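Local coordinates for protein nucleoside-diphosphate-sugar epimerase (Pseudomonas aeruginosa, PDB 2X4G) that probably binds an NAD-type dinucleotide and acts on nucleoside-diphosphate sugars, at residues R253-A256 with E257-Q261; G195-I198 with T199-N203. All coordinates share one frame; numbering follows the deposited sequence.

Both contacts are local, within single helices: contact 1 at the C-terminal end of helix 248-259, contact 2 along the short helix 196-202. Their centres lie about 10 Å apart. Contact 2 is largely buried, packed against helices 248-259 and 323-336. Contact 1 is partly buried: I255 and L259 face helices 196-202 and 323-336, while its other side carries charged groups and the exposed glycine that ends the helix. The two meet directly, I255 CG2 lying 3.8 Å from I201 CD1 and L259 CD1 3.5 Å from G202 CA. Both share backbone bonds and an aliphatic pair; contact 1 adds the R253-E257 salt bridge and the helix-ending turn, contact 2 a weak threonine bond.

Contact 1: R253-A256 with E257-Q261; sequences RRIA and ELLGQ
I255 and L259 form the tightly packed side of this last part of helix 248-259. One turn apart, they lie side by side and point the same way, with CG2 of I255 3.5 Å from CD1 of L259. The I255 methyl is placed there by the first torsion, which sets CG1 beside the backbone N and turns CG2 toward the carbonyl carbon, on the side of the next turn. Both residues rest on I201 of helix 196-202; I255 also packs against L327, and L259 against I331, of helix 323-336. R254 ties the helix to the same neighbour through a salt bridge from its NH1 to D324.

The more open side is polar. R253 and E257 are joined by a salt bridge in which R253 NH1 lies 2.8 Å from E257 OE2, with an N-H...O angle of 165°. The oxygen sits in the guanidinium plane at its edge and is approached on its syn side, somewhat out of the carboxylate plane; the two flat groups are turned 40° against each other. A bend at chi3 (32°) folds the arginine back so that NH1 reaches the glutamate, while NH2 makes a second salt bridge to D250.

Regular backbone bonds run from E257 N to R253 O, from L258 N to R254 O and from L259 N to I255 O. Beyond them the pattern changes: Q261 N binds A256 O at 2.9 Å, and its N-H points almost straight at the oxygen. G260 N turns back to E257 O, 3.3 Å away. G260 itself has positive phi, a conformation that favours glycine. This pair of bonds back into the last turn, with the glycine at the reversal, is the Schellman motif that ends an alpha-helix.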
ATOM      1  N   ARG A 253       5.654  23.204  11.538  1.00 46.21           N
ATOM      2  CA  ARG A 253       6.197  24.537  11.300  1.00 47.01           C
ATOM      3  C   ARG A 253       7.430  24.803  12.161  1.00 46.53           C
ATOM      4  O   ARG A 253       8.366  25.467  11.712  1.00 46.62           O
ATOM      5  CB  ARG A 253       5.111  25.613  11.493  1.00 47.60           C
ATOM      6  CG  ARG A 253       5.493  27.021  10.990  1.00 48.32           C
ATOM      7  CD  ARG A 253       4.496  28.101  11.428  1.00 48.79           C
ATOM      8  NE  ARG A 253       3.891  27.812  12.732  1.00 48.46           N
ATOM      9  CZ  ARG A 253       4.501  27.969  13.910  1.00 49.33           C
ATOM     10  NH1 ARG A 253       5.751  28.417  13.982  1.00 48.85           N
ATOM     11  NH2 ARG A 253       3.860  27.658  15.031  1.00 50.15           N
ATOM     12  N   ARG A 254       7.466  24.265  13.369  1.00 46.05           N
ATOM     13  CA  ARG A 254       8.572  24.594  14.251  1.00 46.95           C
ATOM     14  C   ARG A 254       9.819  23.906  13.736  1.00 46.08           C
ATOM     15  O   ARG A 254      10.881  24.499  13.647  1.00 46.38           O
ATOM     16  CB  ARG A 254       8.282  24.199  15.696  1.00 47.06           C
ATOM     17  CG  ARG A 254       6.932  24.722  16.238  1.00 51.10           C
ATOM     18  CD  ARG A 254       7.006  26.092  16.913  1.00 56.97           C
ATOM     19  NE  ARG A 254       7.649  26.039  18.230  1.00 60.90           N
ATOM     20  CZ  ARG A 254       7.097  25.518  19.330  1.00 62.28           C
ATOM     21  NH1 ARG A 254       7.788  25.520  20.476  1.00 61.57           N
ATOM     22  NH2 ARG A 254       5.865  24.988  19.288  1.00 62.89           N
ATOM     23  N   ILE A 255       9.665  22.647  13.369  1.00 45.76           N
ATOM     24  CA  ILE A 255      10.763  21.848  12.827  1.00 45.00           C
ATOM     25  C   ILE A 255      11.297  22.526  11.589  1.00 46.06           C
ATOM     26  O   ILE A 255      12.498  22.676  11.459  1.00 46.46           O
ATOM     27  CB  ILE A 255      10.306  20.396  12.493  1.00 44.36           C
ATOM     28  CG1 ILE A 255       9.977  19.635  13.782  1.00 42.33           C
ATOM     29  CG2 ILE A 255      11.370  19.657  11.683  1.00 43.16           C
ATOM     30  CD1 ILE A 255       9.202  18.382  13.551  1.00 41.65           C
ATOM     31  N   ALA A 256      10.415  22.949  10.685  1.00 46.97           N
ATOM     32  CA  ALA A 256      10.855  23.721   9.514  1.00 48.35           C
ATOM     33  C   ALA A 256      11.680  24.949   9.913  1.00 49.13           C
ATOM     34  O   ALA A 256      12.782  25.166   9.415  1.00 49.77           O
ATOM     35  CB  ALA A 256       9.680  24.147   8.679  1.00 48.94           C
ATOM     36  N   GLU A 257      11.155  25.746  10.829  1.00 49.62           N
ATOM     37  CA  GLU A 257      11.803  27.009  11.172  1.00 50.54           C
ATOM     38  C   GLU A 257      13.202  26.774  11.725  1.00 50.38           C
ATOM     39  O   GLU A 257      14.143  27.504  11.381  1.00 51.74           O
ATOM     40  CB  GLU A 257      10.931  27.815  12.138  1.00 50.63           C
ATOM     41  CG  GLU A 257       9.689  28.398  11.448  1.00 52.20           C
ATOM     42  CD  GLU A 257       8.587  28.822  12.419  1.00 53.38           C
ATOM     43  OE1 GLU A 257       8.820  28.778  13.653  1.00 53.07           O
ATOM     44  OE2 GLU A 257       7.485  29.197  11.943  1.00 53.38           O
ATOM     45  N   LEU A 258      13.330  25.732  12.551  1.00 49.29           N
ATOM     46  CA  LEU A 258      14.597  25.348  13.156  1.00 48.48           C
ATOM     47  C   LEU A 258      15.586  24.805  12.135  1.00 49.27           C
ATOM     48  O   LEU A 258      16.782  25.018  12.272  1.00 49.84           O
ATOM     49  CB  LEU A 258      14.357  24.302  14.227  1.00 47.05           C
ATOM     50  CG  LEU A 258      13.579  24.804  15.437  1.00 46.48           C
ATOM     51  CD1 LEU A 258      13.265  23.637  16.352  1.00 42.10           C
ATOM     52  CD2 LEU A 258      14.396  25.909  16.150  1.00 46.31           C
ATOM     53  N   LEU A 259      15.100  24.108  11.112  1.00 49.67           N
ATOM     54  CA  LEU A 259      15.988  23.559  10.086  1.00 50.60           C
ATOM     55  C   LEU A 259      16.346  24.573   9.006  1.00 52.55           C
ATOM     56  O   LEU A 259      17.130  24.264   8.105  1.00 53.18           O
ATOM     57  CB  LEU A 259      15.360  22.328   9.434  1.00 50.13           C
ATOM     58  CG  LEU A 259      15.225  21.108  10.349  1.00 48.34           C
ATOM     59  CD1 LEU A 259      14.293  20.074   9.730  1.00 46.38           C
ATOM     60  CD2 LEU A 259      16.603  20.520  10.638  1.00 47.17           C
ATOM     61  N   GLY A 260      15.779  25.775   9.102  1.00 54.22           N
ATOM     62  CA  GLY A 260      15.939  26.807   8.076  1.00 56.25           C
ATOM     63  C   GLY A 260      15.239  26.460   6.769  1.00 57.52           C
ATOM     64  O   GLY A 260      15.711  26.836   5.700  1.00 58.69           O
ATOM     65  N   GLN A 261      14.100  25.771   6.862  1.00 57.84           N
ATOM     66  CA  GLN A 261      13.389  25.226   5.699  1.00 58.98           C
ATOM     67  C   GLN A 261      11.997  25.848   5.596  1.00 59.74           C
ATOM     68  O   GLN A 261      11.533  26.444   6.558  1.00 59.41           O
ATOM     69  CB  GLN A 261      13.244  23.717   5.865  1.00 58.24           C
ATOM     70  CG  GLN A 261      14.558  22.968   6.030  1.00 58.89           C
ATOM     71  CD  GLN A 261      15.125  22.451   4.731  1.00 60.43           C
ATOM     72  OE1 GLN A 261      14.502  22.570   3.675  1.00 61.98           O
ATOM     73  NE2 GLN A 261      16.317  21.856   4.805  1.00 60.34           N
TER

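Contact 2: G195-I198 with T199-N203; sequences GRVI and TAIGN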
ATOM      1  N   GLY A 195      11.045  10.093  14.713  1.00 42.20           N
ATOM      2  CA  GLY A 195      11.724  11.249  14.155  1.00 42.21           C
ATOM      3  C   GLY A 195      11.918  11.284  12.645  1.00 42.85           C
ATOM      4  O   GLY A 195      12.734  12.082  12.163  1.00 43.20           O
ATOM      5  N   ARG A 196      11.200  10.451  11.882  1.00 42.86           N
ATOM      6  CA  ARG A 196      11.225  10.587  10.414  1.00 43.70           C
ATOM      7  C   ARG A 196      10.571  11.906   9.981  1.00 42.76           C
ATOM      8  O   ARG A 196      10.840  12.386   8.883  1.00 42.25           O
ATOM      9  CB  ARG A 196      10.595   9.377   9.678  1.00 44.88           C
ATOM     10  CG  ARG A 196      11.661   8.362   9.155  1.00 49.40           C
ATOM     11  CD  ARG A 196      11.108   7.064   8.464  1.00 54.69           C
ATOM     12  NE  ARG A 196      10.758   6.007   9.429  1.00 58.51           N
ATOM     13  CZ  ARG A 196      10.204   4.822   9.127  1.00 62.13           C
ATOM     14  NH1 ARG A 196       9.925   4.497   7.867  1.00 63.27           N
ATOM     15  NH2 ARG A 196       9.922   3.947  10.100  1.00 62.66           N
ATOM     16  N   VAL A 197       9.729  12.490  10.848  1.00 41.60           N
ATOM     17  CA  VAL A 197       9.133  13.797  10.574  1.00 41.49           C
ATOM     18  C   VAL A 197      10.234  14.801  10.394  1.00 40.82           C
ATOM     19  O   VAL A 197      10.196  15.611   9.481  1.00 40.95           O
ATOM     20  CB  VAL A 197       8.279  14.387  11.721  1.00 41.35           C
ATOM     21  CG1 VAL A 197       7.281  15.385  11.136  1.00 41.21           C
ATOM     22  CG2 VAL A 197       7.551  13.335  12.476  1.00 42.57           C
ATOM     23  N   ILE A 198      11.207  14.736  11.299  1.00 39.65           N
ATOM     24  CA  ILE A 198      12.282  15.704  11.346  1.00 38.94           C
ATOM     25  C   ILE A 198      13.152  15.542  10.137  1.00 39.61           C
ATOM     26  O   ILE A 198      13.463  16.510   9.479  1.00 39.68           O
ATOM     27  CB  ILE A 198      13.115  15.569  12.629  1.00 38.02           C
ATOM     28  CG1 ILE A 198      12.315  16.091  13.826  1.00 35.60           C
ATOM     29  CG2 ILE A 198      14.411  16.313  12.480  1.00 37.35           C
ATOM     30  CD1 ILE A 198      12.779  15.541  15.144  1.00 33.97           C
ATOM     31  N   THR A 199      13.519  14.311   9.816  1.00 40.02           N
ATOM     32  CA  THR A 199      14.378  14.084   8.653  1.00 40.97           C
ATOM     33  C   THR A 199      13.632  14.275   7.324  1.00 42.53           C
ATOM     34  O   THR A 199      14.214  14.780   6.370  1.00 43.65           O
ATOM     35  CB  THR A 199      15.104  12.728   8.711  1.00 40.73           C
ATOM     36  OG1 THR A 199      14.162  11.654   8.640  1.00 40.07           O
ATOM     37  CG2 THR A 199      15.904  12.618  10.005  1.00 39.47           C
ATOM     38  N   ALA A 200      12.354  13.907   7.256  1.00 43.24           N
ATOM     39  CA  ALA A 200      11.597  14.102   6.020  1.00 44.81           C
ATOM     40  C   ALA A 200      11.580  15.589   5.684  1.00 46.59           C
ATOM     41  O   ALA A 200      11.977  16.003   4.581  1.00 47.67           O
ATOM     42  CB  ALA A 200      10.195  13.563   6.149  1.00 44.49           C
ATOM     43  N   ILE A 201      11.156  16.396   6.651  1.00 47.22           N
ATOM     44  CA  ILE A 201      11.165  17.841   6.489  1.00 48.51           C
ATOM     45  C   ILE A 201      12.562  18.337   6.079  1.00 50.33           C
ATOM     46  O   ILE A 201      12.719  18.926   5.021  1.00 52.00           O
ATOM     47  CB  ILE A 201      10.700  18.530   7.770  1.00 47.61           C
ATOM     48  CG1 ILE A 201       9.194  18.305   7.955  1.00 46.59           C
ATOM     49  CG2 ILE A 201      10.989  20.013   7.713  1.00 48.79           C
ATOM     50  CD1 ILE A 201       8.645  18.858   9.224  1.00 43.52           C
ATOM     51  N   GLY A 202      13.572  18.060   6.899  1.00 51.10           N
ATOM     52  CA  GLY A 202      14.949  18.488   6.634  1.00 52.24           C
ATOM     53  C   GLY A 202      15.476  18.135   5.253  1.00 54.07           C
ATOM     54  O   GLY A 202      16.214  18.914   4.649  1.00 55.20           O
ATOM     55  N   ASN A 203      15.087  16.970   4.741  1.00 54.92           N
ATOM     56  CA  ASN A 203      15.557  16.503   3.437  1.00 56.56           C
ATOM     57  C   ASN A 203      14.647  16.913   2.287  1.00 57.99           C
ATOM     58  O   ASN A 203      14.720  16.311   1.227  1.00 59.20           O
ATOM     59  CB  ASN A 203      15.678  14.971   3.424  1.00 56.48           C
ATOM     60  CG  ASN A 203      16.824  14.453   4.275  1.00 56.54           C
ATOM     61  OD1 ASN A 203      17.870  15.094   4.408  1.00 59.05           O
ATOM     62  ND2 ASN A 203      16.639  13.267   4.841  1.00 55.61           N
TER
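The apolar part of this contact is the pair V197 and I201, one turn apart and lying side by side, with CG1 of V197 4.2 Å from CD1 of I201. With chi1 at -156°, CG1 of V197 lies opposite the backbone N and beside the carbonyl carbon, on the side of I201. M206 packs on both residues. I198 packs instead on A330, I331 and F334 of helix 323-336.

Backbone hydrogen bonds hold the turns together. A200 N lies 2.7 Å from R196 O, I201 N binds V197 O at 3.1 Å, and G202 N binds I198 O at 3.0 Å; the bond from T199 N to G195 O is weak.

The side-chain polar contact is also weak: T199 OG1 donates to R196 O across 3.4 Å. With chi1 at 65° the hydroxyl is held between the backbone N and carbonyl carbon, turned back toward the preceding turn, while CG2 approaches G195 O.

G195, whose N is hydrogen-bonded to D189, occupies the N-cap position of this short, largely buried alpha-helix.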